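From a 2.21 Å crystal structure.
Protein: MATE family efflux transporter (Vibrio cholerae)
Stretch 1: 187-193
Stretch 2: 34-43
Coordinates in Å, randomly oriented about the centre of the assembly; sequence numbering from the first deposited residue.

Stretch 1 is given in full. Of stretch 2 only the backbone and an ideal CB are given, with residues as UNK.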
ATOM      1  N   LEU A 187      11.940   6.685 -26.960  1.00 79.05           N
ATOM      2  CA  LEU A 187      12.416   7.293 -25.727  1.00 75.29           C
ATOM      3  C   LEU A 187      12.832   6.206 -24.744  1.00 80.96           C
ATOM      4  O   LEU A 187      13.615   6.446 -23.822  1.00 81.84           O
ATOM      5  CB  LEU A 187      11.337   8.196 -25.124  1.00 63.43           C
ATOM      6  CG  LEU A 187      10.847   9.268 -26.101  1.00 60.53           C
ATOM      7  CD1 LEU A 187       9.732  10.112 -25.505  1.00 55.81           C
ATOM      8  CD2 LEU A 187      12.011  10.142 -26.543  1.00 63.14           C
ATOM      9  N   GLY A 188      12.300   5.006 -24.959  1.00 79.74           N
ATOM     10  CA  GLY A 188      12.677   3.834 -24.193  1.00 78.65           C
ATOM     11  C   GLY A 188      12.371   3.925 -22.714  1.00 73.62           C
ATOM     12  O   GLY A 188      11.209   3.993 -22.306  1.00 68.89           O
ATOM     13  N   ILE A 189      13.428   3.922 -21.908  1.00 71.23           N
ATOM     14  CA  ILE A 189      13.286   3.943 -20.460  1.00 67.16           C
ATOM     15  C   ILE A 189      12.657   5.265 -20.003  1.00 61.79           C
ATOM     16  O   ILE A 189      11.850   5.284 -19.075  1.00 62.59           O
ATOM     17  CB  ILE A 189      14.656   3.700 -19.766  1.00 73.18           C
ATOM     18  CG1 ILE A 189      14.476   3.420 -18.273  1.00 70.56           C
ATOM     19  CG2 ILE A 189      15.637   4.846 -20.029  1.00 77.69           C
ATOM     20  CD1 ILE A 189      13.748   2.126 -17.982  1.00 77.56           C
ATOM     21  N   ASP A 190      12.996   6.361 -20.677  1.00 62.92           N
ATOM     22  CA  ASP A 190      12.416   7.658 -20.345  1.00 61.06           C
ATOM     23  C   ASP A 190      10.948   7.713 -20.755  1.00 54.69           C
ATOM     24  O   ASP A 190      10.136   8.353 -20.091  1.00 49.45           O
ATOM     25  CB  ASP A 190      13.195   8.794 -21.018  1.00 60.58           C
ATOM     26  CG  ASP A 190      14.602   8.942 -20.472  1.00 63.42           C
ATOM     27  OD1 ASP A 190      14.904   8.330 -19.427  1.00 65.47           O
ATOM     28  OD2 ASP A 190      15.403   9.681 -21.082  1.00 65.18           O
ATOM     29  N   GLY A 191      10.617   7.028 -21.846  1.00 52.41           N
ATOM     30  CA  GLY A 191       9.263   7.017 -22.370  1.00 50.53           C
ATOM     31  C   GLY A 191       8.224   6.492 -21.397  1.00 52.96           C
ATOM     32  O   GLY A 191       7.094   6.978 -21.368  1.00 55.12           O
ATOM     33  N   ALA A 192       8.607   5.499 -20.599  1.00 51.78           N
ATOM     34  CA  ALA A 192       7.705   4.922 -19.609  1.00 48.80           C
ATOM     35  C   ALA A 192       7.349   5.946 -18.536  1.00 46.96           C
ATOM     36  O   ALA A 192       6.197   6.037 -18.109  1.00 47.68           O
ATOM     37  CB  ALA A 192       8.328   3.690 -18.978  1.00 48.39           C
ATOM     38  N   ALA A 193       8.346   6.712 -18.104  1.00 42.12           N
ATOM     39  CA  ALA A 193       8.146   7.736 -17.090  1.00 42.01           C
ATOM     40  C   ALA A 193       7.305   8.885 -17.639  1.00 41.51           C
ATOM     41  O   ALA A 193       6.447   9.428 -16.938  1.00 42.30           O
ATOM     42  CB  ALA A 193       9.484   8.249 -16.588  1.00 44.50           C
ATOM     43  N   UNK A  34       1.778  -5.406 -17.549  1.00 79.99           N
ATOM     44  CA  UNK A  34       2.035  -5.203 -18.970  1.00 82.58           C
ATOM     45  C   UNK A  34       3.154  -4.178 -19.167  1.00 82.64           C
ATOM     46  O   UNK A  34       3.911  -4.250 -20.135  1.00 81.38           O
ATOM     47  CB  UNK A  34       0.761  -4.749 -19.686  1.00 82.58           C
ATOM     48  N   UNK A  35       3.259  -3.233 -18.234  1.00 83.37           N
ATOM     49  CA  UNK A  35       4.311  -2.220 -18.278  1.00 79.24           C
ATOM     50  C   UNK A  35       5.697  -2.838 -18.118  1.00 84.89           C
ATOM     51  O   UNK A  35       6.633  -2.463 -18.822  1.00 85.87           O
ATOM     52  CB  UNK A  35       4.080  -1.172 -17.188  1.00 79.24           C
ATOM     53  N   UNK A  36       5.822  -3.783 -17.189  1.00 90.32           N
ATOM     54  CA  UNK A  36       7.088  -4.477 -16.973  1.00 92.36           C
ATOM     55  C   UNK A  36       7.466  -5.301 -18.201  1.00 93.12           C
ATOM     56  O   UNK A  36       8.645  -5.552 -18.451  1.00102.31           O
ATOM     57  CB  UNK A  36       7.003  -5.375 -15.737  1.00 92.36           C
ATOM     58  N   UNK A  37       6.460  -5.715 -18.965  1.00 78.15           N
ATOM     59  CA  UNK A  37       6.692  -6.466 -20.193  1.00 82.58           C
ATOM     60  C   UNK A  37       7.287  -5.571 -21.277  1.00 77.88           C
ATOM     61  O   UNK A  37       8.126  -6.012 -22.064  1.00 78.76           O
ATOM     62  CB  UNK A  37       5.388  -7.097 -20.686  1.00 82.58           C
ATOM     63  N   UNK A  38       6.846  -4.316 -21.313  1.00 72.15           N
ATOM     64  CA  UNK A  38       7.360  -3.346 -22.275  1.00 74.63           C
ATOM     65  C   UNK A  38       8.828  -3.024 -22.001  1.00 82.55           C
ATOM     66  O   UNK A  38       9.648  -2.987 -22.921  1.00 83.15           O
ATOM     67  CB  UNK A  38       6.524  -2.065 -22.236  1.00 74.63           C
ATOM     68  N   UNK A  39       9.152  -2.798 -20.732  1.00 81.18           N
ATOM     69  CA  UNK A  39      10.525  -2.517 -20.327  1.00 81.05           C
ATOM     70  C   UNK A  39      11.416  -3.743 -20.550  1.00 81.87           C
ATOM     71  O   UNK A  39      12.629  -3.620 -20.721  1.00 84.41           O
ATOM     72  CB  UNK A  39      10.570  -2.086 -18.860  1.00 81.05           C
ATOM     73  N   UNK A  40      10.801  -4.923 -20.567  1.00 81.80           N
ATOM     74  CA  UNK A  40      11.528  -6.168 -20.754  1.00 86.13           C
ATOM     75  C   UNK A  40      12.232  -6.304 -22.093  1.00 84.14           C
ATOM     76  O   UNK A  40      13.126  -7.138 -22.245  1.00 99.05           O
ATOM     77  CB  UNK A  40      10.562  -7.342 -20.582  1.00 86.13           C
ATOM     78  N   UNK A  41      11.835  -5.486 -23.062  1.00 78.07           N
ATOM     79  CA  UNK A  41      12.406  -5.544 -24.404  1.00 90.34           C
ATOM     80  C   UNK A  41      13.475  -4.478 -24.624  1.00 88.48           C
ATOM     81  O   UNK A  41      14.078  -4.404 -25.694  1.00 88.80           O
ATOM     82  CB  UNK A  41      11.300  -5.389 -25.449  1.00 90.34           C
ATOM     83  N   UNK A  42      13.702  -3.652 -23.609  1.00 85.64           N
ATOM     84  CA  UNK A  42      14.651  -2.550 -23.718  1.00 82.63           C
ATOM     85  C   UNK A  42      16.093  -3.041 -23.699  1.00 84.25           C
ATOM     86  O   UNK A  42      16.911  -2.619 -24.517  1.00 86.30           O
ATOM     87  CB  UNK A  42      14.428  -1.548 -22.583  1.00 82.63           C
ATOM     88  N   UNK A  43      16.404  -3.931 -22.761  1.00 84.82           N
ATOM     89  CA  UNK A  43      17.740  -4.488 -22.661  1.00 86.90           C
ATOM     90  C   UNK A  43      18.237  -4.632 -21.235  1.00 87.63           C
ATOM     91  O   UNK A  43      17.501  -4.386 -20.279  1.00 78.36           O
ATOM     92  CB  UNK A  43      18.718  -3.616 -23.451  1.00 86.90           C
TER

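The two stretches run nearly antiparallel, their helix axes 158° apart and 10.8 Å at closest approach. No hydrogen bond links them; most of the contact is made by apolar side chains.

Position 34 is helical and out of reach of stretch 1. Many residues would suit; it is Val 34.

Position 35 points its CB sideways. Its ideal CB is 6.7 Å from Ala 192 CB, so a small residue would not touch stretch 1, while a longer one could approach the methyl of Ala 192. Polar and apolar chains both seem possible. The residue is Asp 35. Its OD1 lies 4.3 Å from Ala 192 CB, a loose contact without a hydrogen bond.

Positions 36 and 37 are helical and far from stretch 1, which sets no demand on them. They are Ser 36, its OG hydrogen-bonded to a residue just outside the stretch, and Ala 37.

Position 38 is also out of reach, and stretch 1 does not select its size. It is Phe 38, whose ring stays clear of stretch 1.

Position 39 sits beside Ile 189, with CA atoms 7.0 Å apart. Its CB points sideways, 5.3 Å from Ile 189 CD1. Ala 192 offers a second apolar surface. Leucine, isoleucine or methionine would suit; alanine would fall short. The residue is Ile 39. Its CD1 packs 3.7 Å from Ala 192 CB, and its CG2 lies 4.1 Å from Ile 189 CD1, so the two branches meet different residues.

Position 40 is out of reach. The backbone angles do not require glycine, but a CB would be crowded, 3.1 Å from Ala 37 O, which makes glycine a comfortable choice. It is Gly 40.

Position 41 is likewise beyond stretch 1, leaving the choice wide. It is Gln 41.

Position 42 points its CB toward stretch 1, near the backbone of Gly 188, with CA atoms 6.7 Å apart. The ideal CB touches nothing of stretch 1, so there is room for a medium or large apolar chain, such as leucine or methionine. The residue is Leu 42, chi1 m and chi2 t, with the largest covered area of the stretch. Its CD1 lies 3.6 Å from Ile 189 N and 3.8 Å from Gly 188 C. The same CD1 is 4.1 Å from Ile 189 CD1.

Position 43 has phi/psi of 139/-174, where a CB would jam against the preceding carbonyl O. This alone calls for glycine, and it is Gly 43, the N-cap of the helix that follows.

Stretch 2, residues 34-43: VDSAFIGQLG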
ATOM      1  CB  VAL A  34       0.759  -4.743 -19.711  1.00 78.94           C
ATOM      2  CG1 VAL A  34       1.003  -4.666 -21.209  1.00 80.26           C
ATOM      3  CG2 VAL A  34      -0.389  -5.694 -19.417  1.00 84.05           C
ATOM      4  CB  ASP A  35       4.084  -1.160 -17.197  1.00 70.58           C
ATOM      5  CG  ASP A  35       5.304  -0.280 -16.975  1.00 70.02           C
ATOM      6  OD1 ASP A  35       5.509   0.671 -17.758  1.00 69.28           O
ATOM      7  OD2 ASP A  35       6.054  -0.537 -16.011  1.00 73.00           O
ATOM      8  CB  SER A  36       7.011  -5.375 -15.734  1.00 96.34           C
ATOM      9  OG  SER A  36       6.114  -6.454 -15.935  1.00 97.15           O
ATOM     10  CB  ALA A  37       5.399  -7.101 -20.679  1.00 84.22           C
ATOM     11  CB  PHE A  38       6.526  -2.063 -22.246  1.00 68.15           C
ATOM     12  CG  PHE A  38       5.201  -2.181 -22.946  1.00 68.25           C
ATOM     13  CD1 PHE A  38       5.036  -3.056 -24.008  1.00 69.07           C
ATOM     14  CD2 PHE A  38       4.120  -1.413 -22.543  1.00 64.24           C
ATOM     15  CE1 PHE A  38       3.817  -3.163 -24.655  1.00 68.32           C
ATOM     16  CE2 PHE A  38       2.899  -1.516 -23.187  1.00 62.46           C
ATOM     17  CZ  PHE A  38       2.749  -2.392 -24.242  1.00 60.60           C
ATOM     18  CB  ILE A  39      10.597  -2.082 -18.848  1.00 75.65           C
ATOM     19  CG1 ILE A  39       9.494  -1.071 -18.535  1.00 76.67           C
ATOM     20  CG2 ILE A  39      11.956  -1.482 -18.525  1.00 75.07           C
ATOM     21  CD1 ILE A  39       9.624   0.226 -19.303  1.00 78.12           C
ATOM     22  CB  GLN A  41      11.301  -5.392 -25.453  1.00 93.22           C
ATOM     23  CG  GLN A  41      10.235  -6.472 -25.398  1.00 98.31           C
ATOM     24  CD  GLN A  41       8.869  -5.958 -25.805  1.00 98.97           C
ATOM     25  OE1 GLN A  41       8.437  -4.896 -25.359  1.00 95.03           O
ATOM     26  NE2 GLN A  41       8.184  -6.706 -26.662  1.00102.52           N
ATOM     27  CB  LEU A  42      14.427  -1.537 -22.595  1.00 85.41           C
ATOM     28  CG  LEU A  42      13.056  -0.857 -22.566  1.00 87.18           C
ATOM     29  CD1 LEU A  42      13.052   0.311 -21.588  1.00 83.02           C
ATOM     30  CD2 LEU A  42      12.652  -0.401 -23.960  1.00 89.73           C
TER
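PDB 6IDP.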